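Local structure of thiosulfate sulfurtransferase YnjE (Escherichia coli, 2WLR) at residues 34-38 with 139-143; 41-46 with 113-118. The protein transfers sulfur from thiosulfate to cyanide, giving thiocyanate and sulfite, as a monomeric periplasmic enzyme built from repeated rhodanese domains. The contacts are given in a common frame with arbitrary orientation. Numbering follows the deposited sequence.

Contact 1: 34-38 with 139-143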
loop_
_atom_site.group_PDB
_atom_site.type_symbol
_atom_site.label_atom_id
_atom_site.label_comp_id
_atom_site.label_asym_id
_atom_site.label_seq_id
_atom_site.Cartn_x
_atom_site.Cartn_y
_atom_site.Cartn_z
ATOM N N TRP A 34 12.612 5.801 3.720
ATOM C CA TRP A 34 13.751 5.682 2.811
ATOM C C TRP A 34 14.676 6.872 3.044
ATOM O O TRP A 34 14.269 8.013 3.003
ATOM C CB TRP A 34 13.326 5.663 1.371
ATOM C CG TRP A 34 12.671 4.390 0.998
ATOM C CD1 TRP A 34 11.326 4.167 0.852
ATOM C CD2 TRP A 34 13.308 3.132 0.739
ATOM N NE1 TRP A 34 11.104 2.881 0.552
ATOM C CE2 TRP A 34 12.294 2.219 0.415
ATOM C CE3 TRP A 34 14.636 2.697 0.707
ATOM C CZ2 TRP A 34 12.551 0.885 0.103
ATOM C CZ3 TRP A 34 14.891 1.392 0.413
ATOM C CH2 TRP A 34 13.865 0.498 0.065
ATOM N N PRO A 35 15.971 6.597 3.290
ATOM C CA PRO A 35 16.880 7.739 3.397
ATOM C C PRO A 35 17.125 8.425 2.043
ATOM O O PRO A 35 17.104 7.781 0.998
ATOM C CB PRO A 35 18.161 7.106 3.953
ATOM C CG PRO A 35 17.822 5.734 4.372
ATOM C CD PRO A 35 16.605 5.318 3.622
ATOM N N GLN A 36 17.420 9.711 2.073
ATOM C CA GLN A 36 17.704 10.453 0.856
ATOM C C GLN A 36 19.113 10.161 0.328
ATOM O O GLN A 36 19.390 10.436 -0.828
ATOM C CB GLN A 36 17.488 11.947 1.080
ATOM C CG GLN A 36 16.010 12.274 1.437
ATOM C CD GLN A 36 15.738 13.740 1.563
ATOM O OE1 GLN A 36 15.593 14.267 2.668
ATOM N NE2 GLN A 36 15.610 14.412 0.416
ATOM N N THR A 37 19.986 9.670 1.206
ATOM C CA THR A 37 21.362 9.252 0.848
ATOM C C THR A 37 21.662 8.033 1.708
ATOM O O THR A 37 21.027 7.806 2.733
ATOM C CB THR A 37 22.400 10.319 1.220
ATOM O OG1 THR A 37 22.288 10.627 2.612
ATOM C CG2 THR A 37 22.194 11.588 0.395
ATOM N N LEU A 38 22.643 7.235 1.309
ATOM C CA LEU A 38 22.995 6.036 2.072
ATOM C C LEU A 38 23.334 6.362 3.520
ATOM O O LEU A 38 24.113 7.295 3.769
ATOM C CB LEU A 38 24.197 5.352 1.408
ATOM C CG LEU A 38 23.916 4.605 0.145
ATOM C CD1 LEU A 38 25.213 4.189 -0.526
ATOM C CD2 LEU A 38 22.985 3.392 0.373
ATOM N N GLU A 139 25.038 0.613 -4.817
ATOM C CA GLU A 139 24.668 0.336 -3.435
ATOM C C GLU A 139 23.397 1.104 -3.102
ATOM O O GLU A 139 23.326 2.306 -3.338
ATOM C CB GLU A 139 25.770 0.751 -2.454
ATOM C CG GLU A 139 25.538 0.279 -1.041
ATOM C CD GLU A 139 26.633 0.691 -0.066
ATOM O OE1 GLU A 139 27.735 1.094 -0.492
ATOM O OE2 GLU A 139 26.383 0.603 1.148
ATOM N N VAL A 140 22.415 0.401 -2.551
ATOM C CA VAL A 140 21.157 0.998 -2.098
ATOM C C VAL A 140 20.840 0.547 -0.706
ATOM O O VAL A 140 21.300 -0.501 -0.241
ATOM C CB VAL A 140 19.983 0.602 -3.045
ATOM C CG1 VAL A 140 20.244 1.040 -4.491
ATOM C CG2 VAL A 140 19.715 -0.903 -2.966
ATOM N N THR A 141 20.013 1.337 -0.027
ATOM C CA THR A 141 19.474 0.989 1.266
ATOM C C THR A 141 18.649 -0.289 1.160
ATOM O O THR A 141 17.922 -0.464 0.170
ATOM C CB THR A 141 18.566 2.114 1.792
ATOM O OG1 THR A 141 19.310 3.333 1.879
ATOM C CG2 THR A 141 17.953 1.814 3.136
ATOM N N ALA A 142 18.743 -1.148 2.162
ATOM C CA ALA A 142 17.911 -2.361 2.241
ATOM C C ALA A 142 17.998 -3.161 0.952
ATOM O O ALA A 142 17.007 -3.605 0.377
ATOM C CB ALA A 142 16.472 -1.978 2.568
ATOM N N LYS A 143 19.223 -3.381 0.499
ATOM C CA LYS A 143 19.498 -4.165 -0.697
ATOM C C LYS A 143 19.037 -5.616 -0.507
ATOM O O LYS A 143 19.142 -6.168 0.591
ATOM C CB LYS A 143 21.010 -4.135 -0.994
ATOM C CG LYS A 143 21.404 -4.751 -2.316
ATOM C CD LYS A 143 22.893 -5.002 -2.428
ATOM C CE LYS A 143 23.243 -5.438 -3.861
ATOM N NZ LYS A 143 24.707 -5.520 -4.122
HETATM O O HOH W 1 19.754 5.807 0.201
#

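Contact 2: 41-46 with 113-118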
loop_
_atom_site.group_PDB
_atom_site.type_symbol
_atom_site.label_atom_id
_atom_site.label_comp_id
_atom_site.label_asym_id
_atom_site.label_seq_id
_atom_site.Cartn_x
_atom_site.Cartn_y
_atom_site.Cartn_z
ATOM N N PRO A 41 19.374 10.124 7.345
ATOM C CA PRO A 41 18.207 10.108 8.206
ATOM C C PRO A 41 17.047 9.312 7.584
ATOM O O PRO A 41 16.817 9.372 6.371
ATOM C CB PRO A 41 17.858 11.596 8.328
ATOM C CG PRO A 41 19.100 12.308 8.063
ATOM C CD PRO A 41 19.847 11.490 7.081
ATOM N N SER A 42 16.336 8.581 8.427
ATOM C CA SER A 42 15.313 7.627 7.967
ATOM C C SER A 42 14.007 7.929 8.692
ATOM O O SER A 42 13.860 7.640 9.882
ATOM C CB SER A 42 15.783 6.196 8.295
ATOM O OG SER A 42 14.791 5.258 7.968
ATOM N N GLY A 43 13.081 8.544 7.952
ATOM C CA GLY A 43 11.766 8.820 8.497
ATOM C C GLY A 43 11.428 10.289 8.625
ATOM O O GLY A 43 12.115 11.151 8.114
ATOM N N HIS A 44 10.358 10.543 9.402
ATOM C CA HIS A 44 9.781 11.869 9.593
ATOM C C HIS A 44 9.779 12.267 11.043
ATOM O O HIS A 44 9.939 11.456 11.933
ATOM C CB HIS A 44 8.342 11.937 9.034
ATOM C CG HIS A 44 7.451 10.806 9.466
ATOM N ND1 HIS A 44 6.629 10.833 10.578
ATOM C CD2 HIS A 44 7.212 9.626 8.868
ATOM C CE1 HIS A 44 5.930 9.701 10.611
ATOM N NE2 HIS A 44 6.294 8.948 9.599
ATOM N N GLU A 45 9.612 13.550 11.279
ATOM C CA GLU A 45 9.544 13.998 12.645
ATOM C C GLU A 45 8.273 13.515 13.317
ATOM O O GLU A 45 7.269 13.266 12.676
ATOM C CB GLU A 45 9.677 15.506 12.723
ATOM C CG GLU A 45 11.013 16.042 12.198
ATOM C CD GLU A 45 12.171 15.831 13.114
ATOM O OE1 GLU A 45 12.002 15.215 14.180
ATOM O OE2 GLU A 45 13.257 16.331 12.774
ATOM N N LEU A 46 8.338 13.362 14.633
ATOM C CA LEU A 46 7.219 12.860 15.407
ATOM C C LEU A 46 5.903 13.571 15.109
ATOM O O LEU A 46 5.804 14.797 15.170
ATOM C CB LEU A 46 7.546 12.929 16.912
ATOM C CG LEU A 46 6.488 12.415 17.878
ATOM C CD1 LEU A 46 6.281 10.907 17.736
ATOM C CD2 LEU A 46 6.941 12.757 19.307
ATOM N N PRO A 113 18.744 12.277 13.644
ATOM C CA PRO A 113 18.201 11.091 13.019
ATOM C C PRO A 113 17.545 10.131 14.000
ATOM O O PRO A 113 16.626 9.412 13.642
ATOM C CB PRO A 113 19.426 10.466 12.333
ATOM C CG PRO A 113 20.360 11.588 12.155
ATOM C CD PRO A 113 20.159 12.493 13.304
ATOM N N SER A 114 18.015 10.110 15.246
ATOM C CA SER A 114 17.478 9.171 16.230
ATOM C C SER A 114 16.018 9.396 16.634
ATOM O O SER A 114 15.359 8.485 17.109
ATOM C CB SER A 114 18.370 9.116 17.485
ATOM O OG SER A 114 18.292 10.299 18.242
ATOM N N ARG A 115 15.493 10.599 16.398
ATOM C CA ARG A 115 14.156 10.915 16.877
ATOM C C ARG A 115 13.128 10.713 15.755
ATOM O O ARG A 115 11.962 10.956 15.959
ATOM C CB ARG A 115 14.098 12.327 17.462
ATOM C CG ARG A 115 14.226 13.432 16.487
ATOM C CD ARG A 115 14.114 14.797 17.126
ATOM N NE ARG A 115 13.975 15.815 16.094
ATOM C CZ ARG A 115 14.269 17.103 16.204
ATOM N NH1 ARG A 115 14.725 17.623 17.332
ATOM N NH2 ARG A 115 14.058 17.886 15.161
ATOM N N LEU A 116 13.562 10.274 14.580
ATOM C CA LEU A 116 12.640 10.126 13.437
ATOM C C LEU A 116 11.806 8.871 13.547
ATOM O O LEU A 116 12.221 7.887 14.163
ATOM C CB LEU A 116 13.427 10.141 12.119
ATOM C CG LEU A 116 14.190 11.446 11.887
ATOM C CD1 LEU A 116 15.097 11.349 10.678
ATOM C CD2 LEU A 116 13.281 12.659 11.751
ATOM N N GLN A 117 10.627 8.938 12.935
ATOM C CA GLN A 117 9.642 7.877 12.910
ATOM C C GLN A 117 9.500 7.338 11.495
ATOM O O GLN A 117 9.500 8.083 10.539
ATOM C CB GLN A 117 8.268 8.382 13.366
ATOM C CG GLN A 117 8.241 9.190 14.648
ATOM C CD GLN A 117 8.775 8.466 15.831
ATOM O OE1 GLN A 117 9.802 8.863 16.413
ATOM N NE2 GLN A 117 8.091 7.407 16.220
ATOM N N LYS A 118 9.340 6.033 11.360
ATOM C CA LYS A 118 9.218 5.417 10.026
ATOM C C LYS A 118 8.217 4.288 10.026
ATOM O O LYS A 118 7.842 3.795 11.087
ATOM C CB LYS A 118 10.576 4.897 9.568
ATOM C CG LYS A 118 11.204 3.827 10.453
ATOM C CD LYS A 118 12.696 3.616 10.150
ATOM C CE LYS A 118 13.405 2.775 11.246
ATOM N NZ LYS A 118 14.869 3.104 11.377
HETATM O O HOH W 2 17.065 8.140 11.111
HETATM O O HOH W 3 16.029 2.965 8.716
HETATM O O HOH W 4 14.579 5.924 11.889
HETATM O O HOH W 5 10.846 13.540 16.027
#

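Contact 1: 34-38 with 139-143
Glu139 opens the second segment with the carboxylate end of its side chain beside Leu38, whose CD1 lies 3.8 Å from Glu139 CD. At Val140 the side chain turns away toward Trp130 and Asp133 of helix 128-135, so the residue meets the first segment through its backbone: Val140 C is 3.7 Å from Leu38 CD2. Leu38 CD2 also comes within 3.6 Å of Thr141 N. Thr141 touches Trp34, Pro35 and Leu38. Thr141 OG1 lies 3.8 Å from Pro35 CG and 3.0 Å from water 1, which also makes a weak bond of 3.4 Å to Pro35 O, a water bridge between the two segments. Each loop belongs to a different rhodanese repeat: 34-38 follows helix 28-32 of the first, while 139-143 leads into strand 148-154, a strand of the second repeat's parallel sheet. The two loops meet across the boundary between repeats, chiefly by van der Waals packing. Thr141 O, hydrogen-bonded to Trp130 NE1, lies at the edge of the Trp34 ring, 3.6 Å from Trp34 CZ3. That indole gives its NE1 proton to Leu125 O and meets Phe122 and Tyr127 edge-to-face. Finally, Ala142 brings its CB to 4.3 Å from Trp34 CZ3.

Contact 2: 41-46 with 113-118
A bidentate salt bridge links Glu45 to Arg115: Arg115 NE donates to Glu45 OE1 at 2.8 Å and Arg115 NH2 to Glu45 OE2 at 3.0 Å. Both groups have further partners, Asp108 for the guanidinium and the amide of Leu110 for Glu45 OE2. Next to it, His44 and Gln117 form a single antiparallel bridge, a hydrogen-bonded pair with His44 N to Gln117 O and Gln117 N to His44 O both at 2.8 Å. Just before this bridge, Gly43 CA approaches Gln117 O to 3.1 Å; a CB here would clash with that oxygen, and the backbone angles themselves call for glycine. Waters extend the polar network. Water 5 joins Glu45 OE1, Leu46 N and Arg115 O, water 2 connects Ser42 N with Pro113 O, and waters 3 and 4 tie Lys118 NZ to Ser42 OG and Ser42 O; Ser42 OG also bonds to Gly33 O.

Beyond the polar contacts, Leu116 CD1 packs 3.6 Å from Pro41 CB, and the prolines meet at 4.3 Å between Pro41 CG and Pro113 CG. The other Leu116 methyl lies against the Glu45 carboxylate, with Leu116 CD2 3.6 Å from Glu45 CD. Gln117 CB makes a CH-pi contact over the His44 ring, 4.2 Å from its centroid.

Within the first rhodanese repeat, the bridge fastens the loop leading to edge strand 49-50 against the one following the opposite edge strand, 103-105. Helix 12-17 touches Glu45, Leu46 and Arg115, Tyr31 of helix 28-32 stacks on His44, and Tyr82 of strand 79-82 bonds to Glu45 N.

Both contacts draw on the long loop between helix 28-32 and strand 49-50, with centres 15 Å apart on the same side of the chain's centre. They meet directly where Pro35 CB packs 3.6 Å from Pro41 O. Along the chain the order is 34-38, 41-46, 113-118, 139-143, so the pairing of contact 2 falls wholly between the two halves of contact 1. Contact 2 stays within the first rhodanese repeat, whereas contact 1 reaches the second. The same loop is thus held to its own repeat and packed against the next, well away from the catalytic Cys365 of the third repeat.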